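PDB 5NDX: glycosyl hydrolase from Rhizobium leguminosarum bv. trifolii, which probably hydrolyses O-glycosidic bonds of alpha-L-iduronides, as a bacterial orthologue of human alpha-L-iduronidase. Local coordinates for residues Arg23-Ser28 against Asp313-Gly318; Gln322-Ala327 against Ile361-Leu366; Gly436-Cys441 against Val524-Gly529. The protein carries 2 engineered substitutions. All blocks are in the same frame, centred on the assembly; numbering follows the deposited sequence.

Contact 1 of 3, residues Arg23-Ser28 against Asp313-Gly318; sequences RGTGFS and DHAFIG. With 8U8 ((2~{R},3~{S},4~{S},5~{R},6~{S})-6-(4-methyl-2-oxidanylidene-chromen-7-yl)oxy-3,4,5-tris(oxidanyl)oxane-2-carboxylic acid), chain M; 8U8 ((2~{R},3~{S},4~{S},5~{R},6~{S})-6-(4-methyl-2-oxidanylidene-chromen-7-yl)oxy-3,4,5-tris(oxidanyl)oxane-2-carboxylic acid), chain N; SO4 (sulfate ion), chain B.
The extended strand 24-27 runs beside the irregular loop 313-318, bringing Gly26 CA to 4.5 Å from Asp313 CA. One backbone hydrogen bond joins the two segments: Ala315 N to Gly26 O, 3.0 Å long and bent to 153° at the hydrogen, with the donor in the carbonyl plane. Thr25 holds OG1 anti to its backbone N (chi1 -178°), which sets it at the imidazole edge of His314, hydrogen-bonded to ND1 at 2.7 Å, with either atom a possible donor. The methyl of Ala315 rests 3.8 Å from Phe27 CD2. Phe316 then lays a ring face over the backbone of Phe27 in a CH-pi contact, CA 4.0 Å from the ring centroid, and also stacks with Trp272. Asp313 OD1 sits 3.3 Å from Gly26 C, where a side chain on Gly26 would collide with it, while OD2 accepts a hydrogen bond of 2.5 Å from O5 of the 8U8 of chain M. Just before the strand, Arg23 NH1 donates to a sulfate and to a second 8U8, of chain N. The first strand of a TIM barrel thus meets the loop that follows the last, 307-310, where the barrel closes, beside the pocket of the chain M 8U8.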
loop_
_atom_site.group_PDB
_atom_site.type_symbol
_atom_site.label_atom_id
_atom_site.label_comp_id
_atom_site.label_asym_id
_atom_site.label_seq_id
_atom_site.Cartn_x
_atom_site.Cartn_y
_atom_site.Cartn_z
ATOM N N ARG A 23 1.846 -3.699 4.282
ATOM C CA ARG A 23 0.536 -3.670 3.605
ATOM C C ARG A 23 -0.322 -2.534 4.151
ATOM O O ARG A 23 -1.378 -2.723 4.756
ATOM C CB ARG A 23 -0.160 -5.019 3.658
ATOM C CG ARG A 23 0.493 -6.114 2.801
ATOM C CD ARG A 23 0.522 -7.514 3.437
ATOM N NE ARG A 23 -0.703 -7.853 3.724
ATOM C CZ ARG A 23 -1.292 -8.436 4.741
ATOM N NH1 ARG A 23 -0.787 -9.108 5.783
ATOM N NH2 ARG A 23 -2.581 -8.438 4.497
ATOM N N GLY A 24 0.151 -1.334 3.904
ATOM C CA GLY A 24 -0.473 -0.125 4.422
ATOM C C GLY A 24 -0.100 1.084 3.634
ATOM O O GLY A 24 1.000 1.164 3.070
ATOM N N THR A 25 -1.004 2.039 3.585
ATOM C CA THR A 25 -0.702 3.346 3.043
ATOM C C THR A 25 -1.466 4.376 3.887
ATOM O O THR A 25 -2.109 4.049 4.891
ATOM C CB THR A 25 -1.007 3.455 1.501
ATOM O OG1 THR A 25 -0.636 4.756 1.004
ATOM C CG2 THR A 25 -2.462 3.271 1.201
ATOM N N GLY A 26 -1.359 5.619 3.498
ATOM C CA GLY A 26 -1.970 6.663 4.244
ATOM C C GLY A 26 -1.987 7.976 3.495
ATOM O O GLY A 26 -1.408 8.106 2.402
ATOM N N PHE A 27 -2.716 8.926 4.081
ATOM C CA PHE A 27 -2.862 10.282 3.549
ATOM C C PHE A 27 -3.468 11.204 4.626
ATOM O O PHE A 27 -3.779 10.766 5.745
ATOM C CB PHE A 27 -3.701 10.316 2.271
ATOM C CG PHE A 27 -5.111 9.831 2.450
ATOM C CD1 PHE A 27 -6.115 10.687 2.884
ATOM C CD2 PHE A 27 -5.430 8.528 2.198
ATOM C CE1 PHE A 27 -7.402 10.239 3.068
ATOM C CE2 PHE A 27 -6.729 8.071 2.351
ATOM C CZ PHE A 27 -7.713 8.938 2.807
ATOM N N SER A 28 -3.567 12.485 4.257
ATOM C CA SER A 28 -4.110 13.538 5.073
ATOM C C SER A 28 -4.783 14.536 4.116
ATOM O O SER A 28 -4.305 14.698 3.000
ATOM C CB SER A 28 -2.995 14.225 5.846
ATOM O OG SER A 28 -3.583 15.015 6.835
ATOM N N ASP A 313 3.237 6.361 2.846
ATOM C CA ASP A 313 2.295 7.461 3.031
ATOM C C ASP A 313 2.053 8.149 1.692
ATOM O O ASP A 313 2.386 9.307 1.492
ATOM C CB ASP A 313 2.853 8.373 4.090
ATOM C CG ASP A 313 1.820 9.290 4.644
ATOM O OD1 ASP A 313 0.765 8.795 5.090
ATOM O OD2 ASP A 313 2.090 10.493 4.639
ATOM N N HIS A 314 1.523 7.365 0.756
ATOM C CA HIS A 314 1.527 7.692 -0.655
ATOM C C HIS A 314 0.176 7.645 -1.329
ATOM O O HIS A 314 0.104 7.560 -2.567
ATOM C CB HIS A 314 2.588 6.896 -1.414
ATOM C CG HIS A 314 2.373 5.405 -1.517
ATOM N ND1 HIS A 314 1.362 4.697 -0.884
ATOM C CD2 HIS A 314 3.081 4.491 -2.211
ATOM C CE1 HIS A 314 1.464 3.420 -1.187
ATOM N NE2 HIS A 314 2.490 3.271 -2.004
ATOM N N ALA A 315 -0.889 7.741 -0.520
ATOM C CA ALA A 315 -2.250 7.762 -1.066
ATOM C C ALA A 315 -2.845 9.155 -1.169
ATOM O O ALA A 315 -4.047 9.300 -1.318
ATOM C CB ALA A 315 -3.161 6.800 -0.287
ATOM N N PHE A 316 -2.003 10.178 -1.067
ATOM C CA PHE A 316 -2.369 11.576 -1.319
ATOM C C PHE A 316 -2.828 11.650 -2.755
ATOM O O PHE A 316 -2.506 10.749 -3.575
ATOM C CB PHE A 316 -1.189 12.534 -1.117
ATOM C CG PHE A 316 -0.754 12.652 0.298
ATOM C CD1 PHE A 316 -1.349 13.571 1.134
ATOM C CD2 PHE A 316 0.260 11.823 0.818
ATOM C CE1 PHE A 316 -0.958 13.673 2.467
ATOM C CE2 PHE A 316 0.657 11.938 2.156
ATOM C CZ PHE A 316 0.043 12.849 2.984
ATOM N N ILE A 317 -3.650 12.662 -3.043
ATOM C CA ILE A 317 -4.172 12.901 -4.397
ATOM C C ILE A 317 -3.324 13.980 -5.064
ATOM O O ILE A 317 -3.115 14.982 -4.463
ATOM C CB ILE A 317 -5.653 13.374 -4.353
ATOM C CG1 ILE A 317 -6.497 12.311 -3.673
ATOM C CG2 ILE A 317 -6.164 13.625 -5.754
ATOM C CD1 ILE A 317 -7.978 12.597 -3.646
ATOM N N GLY A 318 -2.841 13.748 -6.291
ATOM C CA GLY A 318 -2.005 14.707 -6.999
ATOM C C GLY A 318 -1.468 14.163 -8.309
ATOM O O GLY A 318 -2.021 13.228 -8.889
HETATM C C15 8U8 M . 7.453 19.818 10.073
HETATM C C13 8U8 M . 8.147 18.591 10.174
HETATM C C14 8U8 M . 9.340 18.556 10.901
HETATM C C16 8U8 M . 10.037 17.355 11.057
HETATM O O9 8U8 M . 11.095 17.409 11.683
HETATM O O8 8U8 M . 9.581 16.183 10.488
HETATM C C11 8U8 M . 8.356 16.155 9.867
HETATM C C10 8U8 M . 7.853 14.929 9.421
HETATM C C12 8U8 M . 7.631 17.365 9.690
HETATM C C7 8U8 M . 6.366 17.282 9.076
HETATM C C8 8U8 M . 5.865 16.051 8.636
HETATM C C9 8U8 M . 6.605 14.867 8.792
HETATM O O2 8U8 M . 6.137 13.626 8.407
HETATM C C5 8U8 M . 5.142 13.406 7.333
HETATM O O1 8U8 M . 5.535 14.164 6.178
HETATM C C1 8U8 M . 4.603 14.376 5.189
HETATM C C6 8U8 M . 5.384 14.244 4.010
HETATM O O7 8U8 M . 4.977 14.851 3.025
HETATM O O6 8U8 M . 6.360 13.521 4.086
HETATM C C2 8U8 M . 3.466 13.317 5.051
HETATM O O5 8U8 M . 3.998 12.146 4.396
HETATM C C3 8U8 M . 2.756 12.966 6.431
HETATM O O4 8U8 M . 1.449 13.425 6.415
HETATM C C4 8U8 M . 3.533 13.559 7.649
HETATM O O3 8U8 M . 3.022 12.910 8.884
HETATM C C15 8U8 N . 0.555 -1.071 14.079
HETATM C C13 8U8 N . 0.812 -2.440 14.182
HETATM C C14 8U8 N . 1.311 -2.967 15.366
HETATM C C16 8U8 N . 1.493 -4.337 15.497
HETATM O O9 8U8 N . 1.985 -4.779 16.526
HETATM O O8 8U8 N . 1.258 -5.167 14.445
HETATM C C11 8U8 N . 0.725 -4.679 13.305
HETATM C C10 8U8 N . 0.429 -5.613 12.343
HETATM C C12 8U8 N . 0.499 -3.320 13.141
HETATM C C7 8U8 N . -0.068 -2.906 11.936
HETATM C C8 8U8 N . -0.360 -3.847 10.955
HETATM C C9 8U8 N . -0.127 -5.211 11.148
HETATM O O2 8U8 N . -0.451 -6.099 10.153
HETATM C C5 8U8 N . -0.647 -7.496 10.496
HETATM O O1 8U8 N . 0.695 -8.004 10.396
HETATM C C1 8U8 N . 0.899 -9.429 10.533
HETATM C C6 8U8 N . 0.517 -9.931 11.970
HETATM O O7 8U8 N . 0.555 -9.126 12.921
HETATM O O6 8U8 N . 0.131 -11.106 12.065
HETATM C C2 8U8 N . 0.052 -10.085 9.445
HETATM O O5 8U8 N . 0.188 -11.540 9.444
HETATM C C3 8U8 N . -1.429 -9.675 9.608
HETATM O O4 8U8 N . -2.146 -10.232 8.538
HETATM C C4 8U8 N . -1.561 -8.154 9.522
HETATM O O3 8U8 N . -2.901 -7.725 9.775
HETATM S S SO4 B . 1.188 -11.921 5.879
HETATM O O1 SO4 B . 2.410 -12.697 5.602
HETATM O O2 SO4 B . 0.219 -12.107 4.766
HETATM O O3 SO4 B . 1.466 -10.490 6.162
HETATM O O4 SO4 B . 0.576 -12.478 7.115
#

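Contact 2 of 3, residues Gln322-Ala327 against Ile361-Leu366; sequences QRTIFA and IKKPGL. With 8U8 ((2~{R},3~{S},4~{S},5~{R},6~{S})-6-(4-methyl-2-oxidanylidene-chromen-7-yl)oxy-3,4,5-tris(oxidanyl)oxane-2-carboxylic acid), chain M.
Lys363 sets CG anti to its carbonyl carbon (chi1 -74°) and stays extended except for a bend at chi3 (66°), which carries its ammonium across the backbone of Phe326 and Ala327 to residues 322-324. Thr324 answers with OG1 in the crowded position between its own N and carbonyl carbon (chi1 68°). There OG1 accepts from Lys363 NZ at 2.9 Å and itself donates to Phe326 O. NZ also bonds to Gln322 O at 2.9 Å, in the plane of that carbonyl, to Thr324 O from above the plane, and to Gly319 O beyond the segments; its three N-H groups share these four oxygens, so at least one is divided between acceptors. Two antiparallel backbone bonds pair Ala327 with Ile361, the one from Ala327 N to Ile361 O measuring 2.8 Å. Lys363, at the N-cap position of helix 364-372, gives its N-H to Ile325 O at 2.9 Å, and a water links Thr324 O to Gly365 N. On the sheet face that carries Phe326, the aliphatic part of Lys362 lies beside the ring, CG 3.6 Å from Phe326 CE2, and Leu366 CD2 comes within 3.7 Å of Phe326 CZ; the Lys362 ammonium pairs with Glu370 and Glu491. Arg323 turns away from residues 361-366, and its NH1 reaches O6 of the 8U8 of chain M at 3.0 Å. A buried ammonium gripped by several oxygens is likely to stay protonated, and it ties the backbone on both sides of the ligand-binding Arg323 to the strand-helix junction.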
loop_
_atom_site.group_PDB
_atom_site.type_symbol
_atom_site.label_atom_id
_atom_site.label_comp_id
_atom_site.label_asym_id
_atom_site.label_seq_id
_atom_site.Cartn_x
_atom_site.Cartn_y
_atom_site.Cartn_z
ATOM N N GLN A 322 4.227 13.870 -7.887
ATOM C CA GLN A 322 4.034 13.884 -6.431
ATOM C C GLN A 322 4.021 12.479 -5.855
ATOM O O GLN A 322 3.938 11.529 -6.631
ATOM C CB GLN A 322 2.767 14.677 -6.162
ATOM C CG GLN A 322 2.987 16.142 -6.561
ATOM C CD GLN A 322 1.735 16.978 -6.441
ATOM O OE1 GLN A 322 0.638 16.554 -6.808
ATOM N NE2 GLN A 322 1.876 18.137 -5.875
ATOM N N ARG A 323 4.140 12.335 -4.529
ATOM C CA ARG A 323 4.160 11.010 -3.893
ATOM C C ARG A 323 2.747 10.508 -3.712
ATOM O O ARG A 323 2.104 10.634 -2.624
ATOM C CB ARG A 323 4.861 11.051 -2.576
ATOM C CG ARG A 323 5.024 9.687 -1.870
ATOM C CD ARG A 323 5.997 9.907 -0.679
ATOM N NE ARG A 323 5.234 10.283 0.347
ATOM C CZ ARG A 323 5.459 11.144 1.322
ATOM N NH1 ARG A 323 6.582 11.789 1.604
ATOM N NH2 ARG A 323 4.417 11.270 2.083
ATOM N N THR A 324 2.245 10.032 -4.819
ATOM C CA THR A 324 0.842 9.625 -4.961
ATOM C C THR A 324 0.841 8.344 -5.785
ATOM O O THR A 324 1.721 8.132 -6.662
ATOM C CB THR A 324 -0.022 10.706 -5.661
ATOM O OG1 THR A 324 0.353 10.839 -7.027
ATOM C CG2 THR A 324 0.171 12.084 -4.997
ATOM N N ILE A 325 -0.130 7.488 -5.508
ATOM C CA ILE A 325 -0.266 6.242 -6.191
ATOM C C ILE A 325 -1.109 6.369 -7.470
ATOM O O ILE A 325 -1.172 5.396 -8.270
ATOM C CB ILE A 325 -0.825 5.103 -5.283
ATOM C CG1 ILE A 325 -2.056 5.523 -4.498
ATOM C CG2 ILE A 325 0.291 4.584 -4.397
ATOM C CD1 ILE A 325 -2.853 4.404 -3.888
ATOM N N PHE A 326 -1.772 7.502 -7.660
ATOM C CA PHE A 326 -2.436 7.780 -8.943
ATOM C C PHE A 326 -2.019 9.147 -9.443
ATOM O O PHE A 326 -1.741 10.018 -8.638
ATOM C CB PHE A 326 -3.964 7.789 -8.823
ATOM C CG PHE A 326 -4.552 6.488 -8.327
ATOM C CD1 PHE A 326 -4.679 6.270 -6.987
ATOM C CD2 PHE A 326 -4.975 5.523 -9.213
ATOM C CE1 PHE A 326 -5.206 5.091 -6.509
ATOM C CE2 PHE A 326 -5.476 4.305 -8.749
ATOM C CZ PHE A 326 -5.594 4.102 -7.396
ATOM N N ALA A 327 -2.002 9.301 -10.765
ATOM C CA ALA A 327 -1.961 10.599 -11.407
ATOM C C ALA A 327 -3.405 11.073 -11.669
ATOM O O ALA A 327 -4.183 10.427 -12.361
ATOM C CB ALA A 327 -1.173 10.500 -12.696
ATOM N N ILE A 361 -4.989 7.616 -13.141
ATOM C CA ILE A 361 -4.176 6.606 -13.706
ATOM C C ILE A 361 -3.203 6.065 -12.636
ATOM O O ILE A 361 -2.544 6.832 -11.949
ATOM C CB ILE A 361 -3.412 7.172 -14.901
ATOM C CG1 ILE A 361 -4.349 7.649 -16.010
ATOM C CG2 ILE A 361 -2.460 6.152 -15.466
ATOM C CD1 ILE A 361 -5.205 6.571 -16.673
ATOM N N LYS A 362 -3.136 4.759 -12.494
ATOM C CA LYS A 362 -2.184 4.080 -11.576
ATOM C C LYS A 362 -0.745 4.316 -11.854
ATOM O O LYS A 362 -0.290 4.223 -12.976
ATOM C CB LYS A 362 -2.371 2.557 -11.614
ATOM C CG LYS A 362 -3.574 2.136 -10.885
ATOM C CD LYS A 362 -4.140 0.703 -11.079
ATOM C CE LYS A 362 -3.199 -0.407 -11.297
ATOM N NZ LYS A 362 -3.928 -1.755 -11.189
ATOM N N LYS A 363 -0.015 4.538 -10.787
ATOM C CA LYS A 363 1.413 4.807 -10.838
ATOM C C LYS A 363 2.195 3.675 -10.148
ATOM O O LYS A 363 1.583 2.815 -9.486
ATOM C CB LYS A 363 1.681 6.143 -10.133
ATOM C CG LYS A 363 1.258 7.351 -10.947
ATOM C CD LYS A 363 1.293 8.638 -10.122
ATOM C CE LYS A 363 2.703 9.031 -9.692
ATOM N NZ LYS A 363 2.589 10.151 -8.750
ATOM N N PRO A 364 3.547 3.701 -10.265
ATOM C CA PRO A 364 4.370 2.618 -9.732
ATOM C C PRO A 364 4.325 2.387 -8.260
ATOM O O PRO A 364 4.603 1.268 -7.840
ATOM C CB PRO A 364 5.791 2.946 -10.213
ATOM C CG PRO A 364 5.542 3.711 -11.490
ATOM C CD PRO A 364 4.293 4.504 -11.248
ATOM N N GLY A 365 3.943 3.382 -7.470
ATOM C CA GLY A 365 3.773 3.196 -6.047
ATOM C C GLY A 365 2.729 2.118 -5.712
ATOM O O GLY A 365 2.820 1.503 -4.641
ATOM N N LEU A 366 1.717 1.954 -6.583
ATOM C CA LEU A 366 0.641 0.985 -6.396
ATOM C C LEU A 366 0.977 -0.322 -7.081
ATOM O O LEU A 366 0.851 -1.373 -6.456
ATOM C CB LEU A 366 -0.729 1.488 -6.910
ATOM C CG LEU A 366 -1.942 0.573 -6.721
ATOM C CD1 LEU A 366 -2.010 0.101 -5.269
ATOM C CD2 LEU A 366 -3.222 1.318 -7.069
HETATM C C15 8U8 M . 7.453 19.818 10.073
HETATM C C13 8U8 M . 8.147 18.591 10.174
HETATM C C14 8U8 M . 9.340 18.556 10.901
HETATM C C16 8U8 M . 10.037 17.355 11.057
HETATM O O9 8U8 M . 11.095 17.409 11.683
HETATM O O8 8U8 M . 9.581 16.183 10.488
HETATM C C11 8U8 M . 8.356 16.155 9.867
HETATM C C10 8U8 M . 7.853 14.929 9.421
HETATM C C12 8U8 M . 7.631 17.365 9.690
HETATM C C7 8U8 M . 6.366 17.282 9.076
HETATM C C8 8U8 M . 5.865 16.051 8.636
HETATM C C9 8U8 M . 6.605 14.867 8.792
HETATM O O2 8U8 M . 6.137 13.626 8.407
HETATM C C5 8U8 M . 5.142 13.406 7.333
HETATM O O1 8U8 M . 5.535 14.164 6.178
HETATM C C1 8U8 M . 4.603 14.376 5.189
HETATM C C6 8U8 M . 5.384 14.244 4.010
HETATM O O7 8U8 M . 4.977 14.851 3.025
HETATM O O6 8U8 M . 6.360 13.521 4.086
HETATM C C2 8U8 M . 3.466 13.317 5.051
HETATM O O5 8U8 M . 3.998 12.146 4.396
HETATM C C3 8U8 M . 2.756 12.966 6.431
HETATM O O4 8U8 M . 1.449 13.425 6.415
HETATM C C4 8U8 M . 3.533 13.559 7.649
HETATM O O3 8U8 M . 3.022 12.910 8.884
HETATM O O HOH W 1 3.582 6.224 -7.494
#

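Contact 3 of 3, residues Gly436-Cys441 against Val524-Gly529; sequences GRHAIC and VVPDVG. Unlike the reference sequence in segment 436-441: Ile440 (reference Leu).
The strand segments 436-441 and 524-526 lie antiparallel, their axes 4.6 Å apart at closest approach and their directions at 148°. Ala439 and Val525 form the hydrogen-bonded pair, each N-H meeting the other's carbonyl in its plane: Ala439 N to Val525 O and Val525 N to Ala439 O are both 3.0 Å. Toward the end of the pairing the bonding loosens. Asp527 N reaches Arg437 O only weakly, at 3.3 Å, and a water supports the two, donating to Arg437 O at 2.7 Å and accepting from Asp527 N. The Asp527 carboxylate, with CG anti to the backbone N, divides its work between its oxygens. OD2 takes the salt bridge from Arg437 NH1, 2.6 Å long; the oxygen lies at the guanidinium edge, but the donor stands above the carboxylate plane, and the two planes are turned 67° apart. OD1 accepts from Gly529 N at 2.9 Å, closing an Asx turn, and forms a second salt bridge with Arg612. An alanine in place of Asp527 would remove both carboxylate oxygens and would probably loosen the turn and leave Arg437 and Arg612 without this shared partner. His438 bonds through NE2 to Val434 O; its CE1 rests 3.8 Å from Pro526 CB, and Val524 CG1 packs against its CB. Ala439 and Val525 touch through their methyls on the other side of the sheet. Strand 493-503 flanks 436-445 and takes the backbone groups of His438 and Ile440. The sheet interior is therefore satisfied by regular backbone bonds, whereas the strand end relies on water and on one carboxylate likely to be ionised between two arginines.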
loop_
_atom_site.group_PDB
_atom_site.type_symbol
_atom_site.label_atom_id
_atom_site.label_comp_id
_atom_site.label_asym_id
_atom_site.label_seq_id
_atom_site.Cartn_x
_atom_site.Cartn_y
_atom_site.Cartn_z
ATOM N N GLY A 436 4.930 -32.497 -11.886
ATOM C CA GLY A 436 3.641 -32.082 -12.447
ATOM C C GLY A 436 3.844 -30.766 -13.171
ATOM O O GLY A 436 4.897 -30.150 -13.024
ATOM N N ARG A 437 2.860 -30.377 -13.966
ATOM C CA ARG A 437 2.883 -29.168 -14.771
ATOM C C ARG A 437 2.911 -27.943 -13.860
ATOM O O ARG A 437 2.163 -27.847 -12.869
ATOM C CB ARG A 437 1.587 -28.931 -15.541
ATOM C CG ARG A 437 1.268 -29.681 -16.792
ATOM C CD ARG A 437 -0.259 -29.609 -16.986
ATOM N NE ARG A 437 -0.698 -28.719 -18.048
ATOM C CZ ARG A 437 -1.882 -28.088 -18.107
ATOM N NH1 ARG A 437 -2.789 -28.170 -17.142
ATOM N NH2 ARG A 437 -2.145 -27.306 -19.148
ATOM N N HIS A 438 3.655 -26.959 -14.298
ATOM C CA HIS A 438 3.649 -25.641 -13.670
ATOM C C HIS A 438 3.561 -24.599 -14.736
ATOM O O HIS A 438 4.053 -24.790 -15.872
ATOM C CB HIS A 438 4.935 -25.453 -12.886
ATOM C CG HIS A 438 5.013 -26.304 -11.677
ATOM N ND1 HIS A 438 4.692 -25.842 -10.416
ATOM C CD2 HIS A 438 5.348 -27.598 -11.527
ATOM C CE1 HIS A 438 4.857 -26.816 -9.538
ATOM N NE2 HIS A 438 5.235 -27.894 -10.188
ATOM N N ALA A 439 3.017 -23.463 -14.345
ATOM C CA ALA A 439 2.965 -22.274 -15.198
ATOM C C ALA A 439 3.914 -21.217 -14.622
ATOM O O ALA A 439 4.015 -21.041 -13.385
ATOM C CB ALA A 439 1.557 -21.738 -15.261
ATOM N N ILE A 440 4.650 -20.574 -15.526
ATOM C CA ILE A 440 5.588 -19.509 -15.181
ATOM C C ILE A 440 4.994 -18.187 -15.670
ATOM O O ILE A 440 4.769 -18.052 -16.872
ATOM C CB ILE A 440 6.951 -19.748 -15.826
ATOM C CG1 ILE A 440 7.487 -21.131 -15.429
ATOM C CG2 ILE A 440 7.950 -18.648 -15.407
ATOM C CD1 ILE A 440 8.728 -21.549 -16.250
ATOM N N CYS A 441 4.724 -17.253 -14.741
ATOM C CA CYS A 441 4.201 -15.928 -15.021
ATOM C C CYS A 441 5.266 -14.929 -14.623
ATOM O O CYS A 441 5.769 -14.996 -13.503
ATOM C CB CYS A 441 2.918 -15.598 -14.210
ATOM S SG CYS A 441 1.732 -16.969 -14.251
ATOM N N VAL A 524 5.643 -19.221 -10.128
ATOM C CA VAL A 524 5.690 -20.579 -10.668
ATOM C C VAL A 524 4.634 -21.377 -9.885
ATOM O O VAL A 524 4.799 -21.601 -8.685
ATOM C CB VAL A 524 7.046 -21.210 -10.485
ATOM C CG1 VAL A 524 7.047 -22.610 -11.071
ATOM C CG2 VAL A 524 8.140 -20.376 -11.173
ATOM N N VAL A 525 3.530 -21.729 -10.544
ATOM C CA VAL A 525 2.382 -22.250 -9.821
ATOM C C VAL A 525 1.994 -23.649 -10.345
ATOM O O VAL A 525 2.071 -23.876 -11.525
ATOM C CB VAL A 525 1.184 -21.303 -9.865
ATOM C CG1 VAL A 525 1.571 -19.998 -9.238
ATOM C CG2 VAL A 525 0.672 -21.055 -11.272
ATOM N N PRO A 526 1.589 -24.577 -9.452
ATOM C CA PRO A 526 1.197 -25.905 -9.886
ATOM C C PRO A 526 -0.193 -25.905 -10.505
ATOM O O PRO A 526 -0.920 -24.950 -10.393
ATOM C CB PRO A 526 1.219 -26.724 -8.594
ATOM C CG PRO A 526 0.853 -25.722 -7.541
ATOM C CD PRO A 526 1.581 -24.459 -7.982
ATOM N N ASP A 527 -0.519 -26.975 -11.205
ATOM C CA ASP A 527 -1.820 -27.171 -11.813
ATOM C C ASP A 527 -2.744 -27.853 -10.767
ATOM O O ASP A 527 -2.502 -28.980 -10.388
ATOM C CB ASP A 527 -1.659 -28.041 -13.062
ATOM C CG ASP A 527 -2.966 -28.308 -13.778
ATOM O OD1 ASP A 527 -4.013 -27.791 -13.392
ATOM O OD2 ASP A 527 -2.944 -29.069 -14.749
ATOM N N VAL A 528 -3.761 -27.164 -10.261
ATOM C CA VAL A 528 -4.638 -27.811 -9.278
ATOM C C VAL A 528 -5.694 -28.717 -9.969
ATOM O O VAL A 528 -6.468 -29.295 -9.307
ATOM C CB VAL A 528 -5.321 -26.816 -8.327
ATOM C CG1 VAL A 528 -4.272 -25.974 -7.604
ATOM C CG2 VAL A 528 -6.360 -25.927 -9.057
ATOM N N GLY A 529 -5.757 -28.756 -11.288
ATOM C CA GLY A 529 -6.607 -29.689 -11.962
ATOM C C GLY A 529 -7.986 -29.203 -12.359
ATOM O O GLY A 529 -8.645 -29.888 -13.121
HETATM O O HOH W 2 1.375 -29.424 -10.879
#

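Contacts 1 and 2 are both buried near the centre of the protein, their centres 10 Å apart, and both touch the 8U8 of chain M. They also meet directly: Asp313 pairs with Arg323 in a salt bridge, and His314 NE2 makes a probable, weak hydrogen bond to Gly365 O. Contact 1 belongs to the barrel's closure and relies on aromatic packing with few bonds, while contact 2 joins a two-stranded antiparallel sheet to a helix through a buried lysine. Contact 3 lies in the separate nine-stranded sheet, about 16 Å from contact 2 between nearest atoms. Its paired strands are buried, but its charged end, with Arg437, reaches the surface.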